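Local coordinates for protein CocE/NonD family hydrolase (Staphylococcus aureus subsp. aureus COL, PDB 3III) that probably hydrolyses ester or amide bonds as a serine hydrolase of the CocE/NonD family, its natural substrate not being established, at residues S136-R141 with A172-W177; E193-M198 with G272-G277; T264-S269 with R276-G281; P442-I447 with T529-E534. One frame throughout, in Å; residues are numbered along the deposited sequence.

Interaction 1: residues S136-R141 with A172-W177; sequences SPWSKR and AVTQWW
Trp138 and Val173 make the main apolar contact between the loop leading into helix 140-154 and helix 170-179. Val173 CG1 sits over the five-membered ring of Trp138, 3.5 Å from its centroid and 12° off the ring normal, which meets the geometry of a CH-pi contact. CG1 is anti to the backbone N (chi1 179°), and this brings the methyl over the indole, the two side chains crossing at about a right angle. Thr174 adds CG2 at the indole edge, 4.2 Å from Trp138 CD1, while its OG1 is hydrogen-bonded to Ala73 O and Tyr170 O.

The second indole packs on backbone. One face of Trp177 carries Ser139 C over the ring centre, 3.9 Å above the plane, and Lys140 N nearer the rim, with Lys140 CB 3.7 Å from Trp177 CZ3.

A water bridges the segments: it donates to Trp138 O at 2.8 Å and, lying in the plane of the indole, accepts from Trp177 NE1 at 2.9 Å. The loop itself is shaped by Ser139, the N-cap of helix 140-154, which gives its OG-H to Ser136 O at 2.7 Å and caps Glu142 N.

The chemistry implies a largely apolar join: two buried indoles, one under Val173 and one against the Ser139-Lys140 backbone, tie the loop to helix 170-179, and the bridging water serves both Trp177 NE1 and a loop carbonyl.

Interaction 2: residues E193-M198 with G272-G277; sequences EGLNDM and GLHNRG
His274 contributes the largest buried surface where the loop after strand 186-192 meets the start of helix 275-284, inside the alpha/beta-hydrolase fold. Its CG is anti to the carbonyl carbon, which sets it beside Glu193 O. Its ND1 accepts a hydrogen bond from Leu195 N at 3.1 Å (146° at the hydrogen), the donor tilted 21° out of the ring plane. Both faces of the imidazole are occupied: Leu273 CG lies over the centre of one, Glu193 O nearer the rim of the other, 3.6 Å above the plane. These contacts probably limit ring rotation; NE2 is hydrogen-bonded to Ser169 OG, a serine between strand 162-168 and helix 170-179, where this fold places its nucleophile, so a catalytic role for the pair is plausible.

Leu195 ranks second, its CD2 touching Leu273 CD1 at 3.7 Å.

Gly277 follows: its CA is 4.2 Å from Leu195 CA, and a CB would point at the loop and come within 2.9 Å of that atom. Gly277 O receives Asn196 ND2 at 2.7 Å, the donor standing 47° above the carbonyl plane.

Asp197 and Arg276, paired chiefly with Arg200 and Glu201, share a water that donates to Asp197 OD2 at 2.8 Å and accepts from Arg276 NH1 at 3.0 Å.

Interaction 3: residues T264-S269 with R276-G281; sequences TCASWS and RGSFEG
Ser278 OG is held by two partners: it is hydrogen-bonded to His274 O one turn back, and a water donates to it at 2.9 Å. OG stands anti to the carbonyl carbon, beside the backbone N. The same water accepts from Ser267 N at 3.0 Å, bridging two serines that have no direct bond between them. Strand 262-267 and helix 275-284 belong to the beta-alpha-beta unit completed by strand 290-295; the axes of strand 264-267 and helix 276-281 approach to 7.4 Å, at 145° between their N-to-C directions.

Ala266 packs against two helix residues. Its CB meets Ser278 CB at 3.5 Å and also lies over one face of the Phe279 ring, 3.8 Å from the centroid and 23° off the normal, a CH-pi contact. Thr264 CG2 rests 3.4 Å from Ser278 O.

Farther along the chain, Trp268 CZ3 reaches Phe279 CZ at 3.4 Å. The ring planes are 20° apart, but the rings touch at these rim atoms with little overlap of faces. Val294 and Pro498 touch both.

Small residues thus let the helix lie close on the strand, the aromatic pair extends the apolar surface toward strand 490-503, and a water links Ser267 N to Ser278 OG.

Interaction 4: residues P442-I447 with T529-E534; sequences PDFNHI and TRYEHE
A G1 beta bulge shapes this contact: His446 and Ile447 both face Asp443 in the turn joining strands 441-443 and 447-458 of the non-catalytic domain, and the turn residues Phe444 and Asn445 meet Thr529 to Tyr531 of a long loop. The peptide before Asn445 is cis, and Asn445 CB lies over the centre of the Phe444 ring, 3.2 Å above its plane.

Asn445 ND2 donates to Thr529 O at 2.9 Å with an angle of 157°; the acceptor is close to the amide plane, while the donor is above the carbonyl plane. The other end of the amide, OD1, accepts from His446 ND1 at 3.0 Å, so the flip and rotation of the amide are fixed by both atoms.

Arg530 is extended from CG to NE, which brings NE to Phe444 O at 2.9 Å, a weak hydrogen bond at 126°. One guanidinium face takes Ile447 CD1 and the opposite face Tyr531 CD1. Arg530 NH1 bonds Gly521 O and Val519 O, and Arg530 NH2 donates to Tyr531 OH.

Phe444 CD1 touches Tyr531 CD2 at 3.5 Å, the planes 27° apart and the rings slid almost clear of each other. A water links Asp443 OD2 and Tyr531 OH, donating to each at 3.0 Å. Another lies 2.8 Å from both Asn445 O and Thr529 OG1, the latter also bonded to Thr524.

In the fold
Interactions 1, 2 and 3 lie in the hydrolase domain, interaction 4 in the C-terminal one; all four are buried, and only interaction 1 has an exposed participant, Lys140. Interactions 2 and 3 share Arg276 and Gly277 on helix 275-284, their centres about 7 Å apart, and Glu193 N probably bonds Cys265 O between them. Interaction 1 joins them through Trp176, whose NE1 probably bonds Gly194 O. Leu273 against Phe444 carries the packing across to interaction 4. Interactions 1 and 3 are mainly apolar with water bridges, whereas the loop-rich interactions 2 and 4 hold direct hydrogen bonds. The side chains of His274 and Thr529 lie about 5 Å, and that of Trp138 about 6 Å, from a bound palmitic acid.

Interaction 1: residues S136-R141 with A172-W177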
# COMPACT_ATOMS: atom_id res chain seq x y z
N SER A 136 -6.32 -4.65 -18.33
CA SER A 136 -7.26 -4.26 -17.30
C SER A 136 -6.59 -4.46 -15.94
O SER A 136 -6.63 -5.55 -15.35
CB SER A 136 -8.57 -5.04 -17.40
OG SER A 136 -9.42 -4.61 -16.36
N PRO A 137 -5.92 -3.44 -15.44
CA PRO A 137 -5.12 -3.58 -14.23
C PRO A 137 -5.93 -3.98 -13.00
O PRO A 137 -7.01 -3.47 -12.79
CB PRO A 137 -4.57 -2.17 -13.99
CG PRO A 137 -4.77 -1.44 -15.22
CD PRO A 137 -5.82 -2.10 -16.02
N TRP A 138 -5.39 -4.90 -12.20
CA TRP A 138 -5.94 -5.17 -10.87
C TRP A 138 -7.39 -5.63 -11.01
O TRP A 138 -8.30 -5.11 -10.35
CB TRP A 138 -5.77 -3.92 -9.97
CG TRP A 138 -4.36 -3.49 -9.82
CD1 TRP A 138 -3.25 -4.24 -10.12
CD2 TRP A 138 -3.86 -2.24 -9.31
NE1 TRP A 138 -2.13 -3.54 -9.84
CE2 TRP A 138 -2.46 -2.31 -9.34
CE3 TRP A 138 -4.45 -1.06 -8.83
CZ2 TRP A 138 -1.63 -1.27 -8.90
CZ3 TRP A 138 -3.61 -0.01 -8.37
CH2 TRP A 138 -2.23 -0.12 -8.43
N SER A 139 -7.58 -6.64 -11.88
CA SER A 139 -8.85 -7.22 -12.16
C SER A 139 -8.78 -8.74 -12.03
O SER A 139 -7.72 -9.33 -12.02
CB SER A 139 -9.26 -6.87 -13.59
OG SER A 139 -8.34 -7.43 -14.56
N LYS A 140 -9.94 -9.37 -12.03
CA LYS A 140 -9.99 -10.80 -11.99
C LYS A 140 -9.45 -11.41 -13.28
O LYS A 140 -8.76 -12.41 -13.21
CB LYS A 140 -11.41 -11.29 -11.79
CG LYS A 140 -11.46 -12.83 -11.61
CD LYS A 140 -12.84 -13.25 -11.21
CE LYS A 140 -12.93 -14.73 -11.02
NZ LYS A 140 -14.25 -15.14 -10.64
N ARG A 141 -9.78 -10.84 -14.43
CA ARG A 141 -9.25 -11.34 -15.70
C ARG A 141 -7.71 -11.29 -15.73
O ARG A 141 -7.06 -12.18 -16.23
CB ARG A 141 -9.86 -10.59 -16.90
CG ARG A 141 -9.50 -9.10 -17.09
CD ARG A 141 -10.14 -8.63 -18.46
NE ARG A 141 -9.49 -9.38 -19.53
CZ ARG A 141 -9.93 -9.43 -20.79
NH1 ARG A 141 -10.99 -8.76 -21.16
NH2 ARG A 141 -9.29 -10.16 -21.69
N ALA A 172 2.56 -6.50 -5.82
CA ALA A 172 1.87 -6.97 -4.62
C ALA A 172 0.36 -7.08 -4.84
O ALA A 172 -0.27 -8.09 -4.44
CB ALA A 172 2.17 -6.06 -3.40
N VAL A 173 -0.24 -6.06 -5.47
CA VAL A 173 -1.70 -6.08 -5.71
C VAL A 173 -2.09 -7.32 -6.54
O VAL A 173 -3.07 -8.02 -6.23
CB VAL A 173 -2.19 -4.81 -6.45
CG1 VAL A 173 -3.75 -4.86 -6.70
CG2 VAL A 173 -1.78 -3.53 -5.73
N THR A 174 -1.29 -7.63 -7.56
CA THR A 174 -1.56 -8.81 -8.40
C THR A 174 -1.47 -10.13 -7.61
O THR A 174 -2.06 -11.11 -8.02
CB THR A 174 -0.65 -8.87 -9.62
OG1 THR A 174 0.74 -8.79 -9.22
CG2 THR A 174 -0.94 -7.75 -10.61
N GLN A 175 -0.71 -10.13 -6.52
CA GLN A 175 -0.65 -11.33 -5.64
C GLN A 175 -1.92 -11.48 -4.84
O GLN A 175 -2.44 -12.56 -4.74
CB GLN A 175 0.51 -11.25 -4.69
CG GLN A 175 1.87 -11.19 -5.39
CD GLN A 175 2.98 -11.20 -4.34
OE1 GLN A 175 3.08 -12.15 -3.56
NE2 GLN A 175 3.83 -10.14 -4.33
N TRP A 176 -2.45 -10.39 -4.26
CA TRP A 176 -3.73 -10.53 -3.57
C TRP A 176 -4.75 -11.09 -4.55
O TRP A 176 -5.53 -11.99 -4.23
CB TRP A 176 -4.23 -9.18 -3.05
CG TRP A 176 -3.40 -8.52 -1.95
CD1 TRP A 176 -2.86 -7.26 -2.01
CD2 TRP A 176 -3.10 -9.04 -0.64
NE1 TRP A 176 -2.19 -6.99 -0.84
CE2 TRP A 176 -2.37 -8.03 0.04
CE3 TRP A 176 -3.41 -10.24 0.06
CZ2 TRP A 176 -1.88 -8.20 1.34
CZ3 TRP A 176 -2.95 -10.37 1.38
CH2 TRP A 176 -2.19 -9.37 2.00
N TRP A 177 -4.78 -10.51 -5.73
CA TRP A 177 -5.68 -11.01 -6.78
C TRP A 177 -5.52 -12.52 -7.12
O TRP A 177 -6.48 -13.29 -6.99
CB TRP A 177 -5.59 -10.13 -8.06
CG TRP A 177 -6.66 -9.05 -8.03
CD1 TRP A 177 -6.48 -7.70 -7.86
CD2 TRP A 177 -8.08 -9.25 -8.15
NE1 TRP A 177 -7.68 -7.07 -7.87
CE2 TRP A 177 -8.68 -7.99 -8.04
CE3 TRP A 177 -8.89 -10.37 -8.32
CZ2 TRP A 177 -10.06 -7.82 -8.10
CZ3 TRP A 177 -10.26 -10.20 -8.40
CH2 TRP A 177 -10.83 -8.95 -8.30
O HOH W 1 -8.22 -4.23 -7.65

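Interaction 2: residues E193-M198 with G272-G277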
# COMPACT_ATOMS: atom_id res chain seq x y z
N GLU A 193 3.56 -4.49 0.33
CA GLU A 193 2.86 -3.20 0.09
C GLU A 193 1.99 -3.26 -1.18
O GLU A 193 2.43 -2.91 -2.29
CB GLU A 193 3.78 -1.98 0.05
CG GLU A 193 4.49 -1.75 1.41
CD GLU A 193 4.76 -0.31 1.67
OE1 GLU A 193 5.96 0.06 1.74
OE2 GLU A 193 3.75 0.42 1.81
N GLY A 194 0.75 -3.71 -0.99
CA GLY A 194 -0.23 -3.64 -2.06
C GLY A 194 -1.67 -3.46 -1.62
O GLY A 194 -2.17 -4.19 -0.77
N LEU A 195 -2.35 -2.51 -2.27
CA LEU A 195 -3.77 -2.32 -2.11
C LEU A 195 -4.54 -3.50 -2.69
O LEU A 195 -4.00 -4.35 -3.38
CB LEU A 195 -4.21 -1.01 -2.80
CG LEU A 195 -4.03 -0.88 -4.33
CD1 LEU A 195 -5.19 -1.41 -5.09
CD2 LEU A 195 -3.78 0.63 -4.67
N ASN A 196 -5.83 -3.55 -2.39
CA ASN A 196 -6.69 -4.55 -2.99
C ASN A 196 -8.18 -4.16 -3.12
O ASN A 196 -9.00 -4.99 -3.42
CB ASN A 196 -6.50 -5.86 -2.26
CG ASN A 196 -6.58 -5.71 -0.79
OD1 ASN A 196 -7.59 -5.30 -0.27
ND2 ASN A 196 -5.47 -5.97 -0.10
N ASP A 197 -8.49 -2.87 -2.94
CA ASP A 197 -9.82 -2.30 -3.14
C ASP A 197 -9.65 -0.94 -3.79
O ASP A 197 -9.42 0.04 -3.13
CB ASP A 197 -10.57 -2.19 -1.81
CG ASP A 197 -12.03 -1.68 -1.97
OD1 ASP A 197 -12.40 -1.10 -3.04
OD2 ASP A 197 -12.78 -1.80 -0.95
N MSE A 198 -9.68 -0.91 -5.11
CA MSE A 198 -9.32 0.29 -5.84
C MSE A 198 -10.20 1.46 -5.48
O MSE A 198 -9.70 2.58 -5.37
CB MSE A 198 -9.38 0.07 -7.36
CG MSE A 198 -8.25 -0.72 -7.87
SE MSE A 198 -8.33 -0.93 -9.85
CE MSE A 198 -7.92 1.00 -10.32
N GLY A 272 -2.81 6.44 1.83
CA GLY A 272 -3.31 7.02 0.59
C GLY A 272 -3.06 6.19 -0.64
O GLY A 272 -3.59 6.48 -1.72
N LEU A 273 -2.24 5.15 -0.50
CA LEU A 273 -2.09 4.17 -1.58
C LEU A 273 -2.17 2.76 -0.98
O LEU A 273 -3.28 2.26 -0.81
CB LEU A 273 -0.81 4.40 -2.38
CG LEU A 273 -0.70 3.55 -3.67
CD1 LEU A 273 -1.86 3.84 -4.63
CD2 LEU A 273 0.67 3.82 -4.33
N HIS A 274 -1.06 2.14 -0.62
CA HIS A 274 -1.09 0.71 -0.23
C HIS A 274 -1.42 0.36 1.22
O HIS A 274 -1.71 -0.81 1.52
CB HIS A 274 0.20 0.01 -0.66
CG HIS A 274 0.50 0.12 -2.12
ND1 HIS A 274 -0.37 -0.30 -3.10
CD2 HIS A 274 1.56 0.67 -2.76
CE1 HIS A 274 0.18 -0.08 -4.28
NE2 HIS A 274 1.35 0.52 -4.11
N ASN A 275 -1.31 1.32 2.13
CA ASN A 275 -1.39 1.03 3.56
C ASN A 275 -2.71 0.35 3.93
O ASN A 275 -2.68 -0.71 4.53
CB ASN A 275 -1.06 2.31 4.35
CG ASN A 275 -1.63 2.34 5.75
OD1 ASN A 275 -2.83 2.22 5.92
ND2 ASN A 275 -0.76 2.57 6.77
N ARG A 276 -3.85 0.92 3.56
CA ARG A 276 -5.13 0.40 4.02
C ARG A 276 -5.29 -1.05 3.64
O ARG A 276 -5.68 -1.88 4.47
CB ARG A 276 -6.30 1.22 3.48
CG ARG A 276 -7.64 0.74 3.93
CD ARG A 276 -8.77 1.65 3.44
NE ARG A 276 -10.05 1.24 3.98
CZ ARG A 276 -10.75 0.19 3.57
NH1 ARG A 276 -10.33 -0.56 2.54
NH2 ARG A 276 -11.90 -0.11 4.17
N GLY A 277 -5.03 -1.34 2.37
CA GLY A 277 -5.26 -2.67 1.81
C GLY A 277 -4.20 -3.69 2.21
O GLY A 277 -4.48 -4.88 2.22
O HOH W 2 -11.57 -2.97 1.29

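Interaction 3: residues T264-S269 with R276-G281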
# COMPACT_ATOMS: atom_id res chain seq x y z
N THR A 264 2.95 -10.52 4.69
CA THR A 264 2.55 -9.21 4.26
C THR A 264 3.47 -8.16 4.77
O THR A 264 3.88 -8.20 5.96
CB THR A 264 1.14 -8.90 4.82
OG1 THR A 264 0.26 -9.95 4.41
CG2 THR A 264 0.63 -7.51 4.33
N CYS A 265 3.82 -7.18 3.93
CA CYS A 265 4.39 -5.95 4.48
C CYS A 265 3.36 -4.84 4.28
O CYS A 265 2.81 -4.70 3.17
CB CYS A 265 5.72 -5.58 3.83
SG CYS A 265 6.28 -3.97 4.36
N ALA A 266 3.10 -4.11 5.36
CA ALA A 266 2.40 -2.81 5.37
C ALA A 266 3.35 -1.73 5.88
O ALA A 266 4.31 -2.02 6.61
CB ALA A 266 1.16 -2.86 6.29
N SER A 267 3.06 -0.47 5.55
CA SER A 267 3.90 0.61 6.00
C SER A 267 3.03 1.75 6.47
O SER A 267 2.07 2.11 5.81
CB SER A 267 4.83 1.09 4.91
OG SER A 267 5.70 2.10 5.36
N TRP A 268 3.40 2.34 7.61
CA TRP A 268 2.79 3.58 8.04
C TRP A 268 3.01 4.73 7.01
O TRP A 268 2.31 5.74 7.07
CB TRP A 268 3.37 4.02 9.38
CG TRP A 268 3.49 2.98 10.42
CD1 TRP A 268 4.60 2.73 11.16
CD2 TRP A 268 2.45 2.13 10.93
NE1 TRP A 268 4.32 1.77 12.10
CE2 TRP A 268 3.01 1.37 11.98
CE3 TRP A 268 1.11 1.92 10.60
CZ2 TRP A 268 2.27 0.45 12.72
CZ3 TRP A 268 0.36 1.00 11.34
CH2 TRP A 268 0.96 0.29 12.41
N SER A 269 3.99 4.60 6.14
CA SER A 269 4.44 5.68 5.23
C SER A 269 3.69 5.76 3.84
O SER A 269 4.05 6.59 2.98
CB SER A 269 5.91 5.47 4.93
OG SER A 269 6.67 5.07 6.09
N ARG A 276 -3.85 0.92 3.56
CA ARG A 276 -5.13 0.40 4.02
C ARG A 276 -5.29 -1.05 3.64
O ARG A 276 -5.68 -1.88 4.47
CB ARG A 276 -6.30 1.22 3.48
CG ARG A 276 -7.64 0.74 3.93
CD ARG A 276 -8.77 1.65 3.44
NE ARG A 276 -10.05 1.24 3.98
CZ ARG A 276 -10.75 0.19 3.57
NH1 ARG A 276 -10.33 -0.56 2.54
NH2 ARG A 276 -11.90 -0.11 4.17
N GLY A 277 -5.03 -1.34 2.37
CA GLY A 277 -5.26 -2.67 1.81
C GLY A 277 -4.20 -3.69 2.21
O GLY A 277 -4.48 -4.88 2.22
N SER A 278 -2.99 -3.21 2.56
CA SER A 278 -1.98 -4.09 3.08
C SER A 278 -2.51 -4.72 4.37
O SER A 278 -2.44 -5.96 4.57
CB SER A 278 -0.61 -3.37 3.26
OG SER A 278 -0.10 -2.88 2.03
N PHE A 279 -3.07 -3.88 5.23
CA PHE A 279 -3.63 -4.37 6.50
C PHE A 279 -4.89 -5.19 6.25
O PHE A 279 -5.09 -6.24 6.92
CB PHE A 279 -3.97 -3.19 7.43
CG PHE A 279 -2.77 -2.60 8.12
CD1 PHE A 279 -2.21 -3.23 9.22
CD2 PHE A 279 -2.16 -1.47 7.62
CE1 PHE A 279 -1.11 -2.71 9.86
CE2 PHE A 279 -1.01 -0.95 8.23
CZ PHE A 279 -0.48 -1.60 9.34
N GLU A 280 -5.77 -4.72 5.32
CA GLU A 280 -6.96 -5.50 5.01
C GLU A 280 -6.62 -6.92 4.54
O GLU A 280 -7.33 -7.90 4.93
CB GLU A 280 -7.90 -4.85 4.00
CG GLU A 280 -8.71 -3.64 4.51
CD GLU A 280 -9.37 -3.85 5.87
OE1 GLU A 280 -10.03 -4.90 6.02
OE2 GLU A 280 -9.22 -2.98 6.77
N GLY A 281 -5.57 -7.03 3.73
CA GLY A 281 -5.16 -8.34 3.18
C GLY A 281 -4.76 -9.25 4.30
O GLY A 281 -5.18 -10.41 4.38
O HOH W 3 1.50 -0.59 2.96

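Interaction 4: residues P442-I447 with T529-E534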
# COMPACT_ATOMS: atom_id res chain seq x y z
N PRO A 442 7.97 10.03 7.47
CA PRO A 442 7.76 9.60 6.11
C PRO A 442 6.24 9.42 5.85
O PRO A 442 5.51 8.86 6.67
CB PRO A 442 8.53 8.25 6.05
CG PRO A 442 9.51 8.34 7.17
CD PRO A 442 8.79 9.05 8.22
N ASP A 443 5.81 9.82 4.66
CA ASP A 443 4.39 9.85 4.33
C ASP A 443 4.32 9.72 2.82
O ASP A 443 5.34 9.59 2.14
CB ASP A 443 3.79 11.16 4.86
CG ASP A 443 2.28 11.10 5.11
OD1 ASP A 443 1.56 10.27 4.52
OD2 ASP A 443 1.82 11.94 5.93
N PHE A 444 3.13 9.66 2.28
CA PHE A 444 2.98 9.40 0.82
C PHE A 444 3.17 10.69 -0.02
O PHE A 444 2.70 11.76 0.36
CB PHE A 444 1.62 8.80 0.56
CG PHE A 444 1.43 8.32 -0.85
CD1 PHE A 444 0.57 8.99 -1.67
CD2 PHE A 444 2.13 7.23 -1.33
CE1 PHE A 444 0.35 8.53 -2.98
CE2 PHE A 444 1.95 6.79 -2.61
CZ PHE A 444 1.07 7.48 -3.44
N ASN A 445 3.82 10.64 -1.17
CA ASN A 445 4.52 9.51 -1.72
C ASN A 445 6.02 9.83 -1.58
O ASN A 445 6.58 10.69 -2.31
CB ASN A 445 4.04 9.31 -3.20
CG ASN A 445 4.64 8.11 -3.88
OD1 ASN A 445 5.53 7.47 -3.29
ND2 ASN A 445 4.24 7.82 -5.14
N HIS A 446 6.67 9.12 -0.65
CA HIS A 446 8.08 9.39 -0.26
C HIS A 446 8.31 10.87 0.09
O HIS A 446 9.29 11.46 -0.34
CB HIS A 446 9.07 8.93 -1.34
CG HIS A 446 9.13 7.44 -1.47
ND1 HIS A 446 8.10 6.72 -2.05
CD2 HIS A 446 10.04 6.54 -1.07
CE1 HIS A 446 8.39 5.44 -1.97
NE2 HIS A 446 9.57 5.29 -1.38
N ILE A 447 7.37 11.47 0.80
CA ILE A 447 7.59 12.80 1.36
C ILE A 447 8.16 12.64 2.77
O ILE A 447 8.00 11.61 3.39
CB ILE A 447 6.32 13.71 1.37
CG1 ILE A 447 5.22 13.18 2.34
CG2 ILE A 447 5.81 13.87 -0.08
CD1 ILE A 447 3.97 14.20 2.44
N THR A 529 3.14 12.51 -8.31
CA THR A 529 3.40 11.23 -7.63
C THR A 529 2.59 11.05 -6.35
O THR A 529 2.42 9.93 -5.89
CB THR A 529 4.91 11.07 -7.26
OG1 THR A 529 5.28 12.14 -6.44
CG2 THR A 529 5.78 11.02 -8.51
N ARG A 530 2.08 12.16 -5.79
CA ARG A 530 1.25 12.08 -4.59
C ARG A 530 -0.23 12.17 -4.97
O ARG A 530 -0.59 12.66 -6.05
CB ARG A 530 1.68 13.17 -3.64
CG ARG A 530 1.09 13.12 -2.27
CD ARG A 530 1.68 14.19 -1.40
NE ARG A 530 1.05 14.11 -0.10
CZ ARG A 530 0.49 15.13 0.54
NH1 ARG A 530 0.54 16.35 0.05
NH2 ARG A 530 -0.13 14.91 1.66
N TYR A 531 -1.12 11.67 -4.10
CA TYR A 531 -2.57 11.97 -4.27
C TYR A 531 -2.76 13.49 -4.34
O TYR A 531 -1.95 14.24 -3.78
CB TYR A 531 -3.43 11.32 -3.17
CG TYR A 531 -2.94 11.61 -1.76
CD1 TYR A 531 -2.97 12.90 -1.25
CD2 TYR A 531 -2.41 10.59 -0.96
CE1 TYR A 531 -2.51 13.18 0.05
CE2 TYR A 531 -1.95 10.86 0.35
CZ TYR A 531 -1.98 12.16 0.84
OH TYR A 531 -1.55 12.39 2.17
N GLU A 532 -3.78 13.91 -5.10
CA GLU A 532 -4.33 15.27 -5.04
C GLU A 532 -5.85 15.15 -5.04
O GLU A 532 -6.41 14.10 -5.43
CB GLU A 532 -3.82 16.10 -6.22
CG GLU A 532 -2.33 16.34 -6.17
CD GLU A 532 -1.78 17.12 -7.37
OE1 GLU A 532 -2.54 17.66 -8.19
OE2 GLU A 532 -0.55 17.15 -7.48
N HIS A 533 -6.53 16.18 -4.57
CA HIS A 533 -7.98 16.18 -4.55
C HIS A 533 -8.51 17.53 -5.02
O HIS A 533 -9.07 18.29 -4.24
CB HIS A 533 -8.48 15.77 -3.13
CG HIS A 533 -7.96 14.43 -2.67
ND1 HIS A 533 -6.82 14.30 -1.90
CD2 HIS A 533 -8.43 13.18 -2.85
CE1 HIS A 533 -6.59 13.02 -1.67
NE2 HIS A 533 -7.54 12.32 -2.24
N GLU A 534 -8.28 17.84 -6.28
CA GLU A 534 -8.59 19.16 -6.80
C GLU A 534 -10.01 19.28 -7.35
O GLU A 534 -10.41 20.36 -7.80
CB GLU A 534 -7.60 19.55 -7.90
CG GLU A 534 -6.15 19.59 -7.43
CD GLU A 534 -5.78 20.84 -6.72
OE1 GLU A 534 -6.09 21.96 -7.17
OE2 GLU A 534 -5.14 20.71 -5.67
O HOH W 4 -0.67 13.27 4.91
O HOH W 5 -0.87 10.33 3.51
O HOH W 6 5.38 12.82 -3.71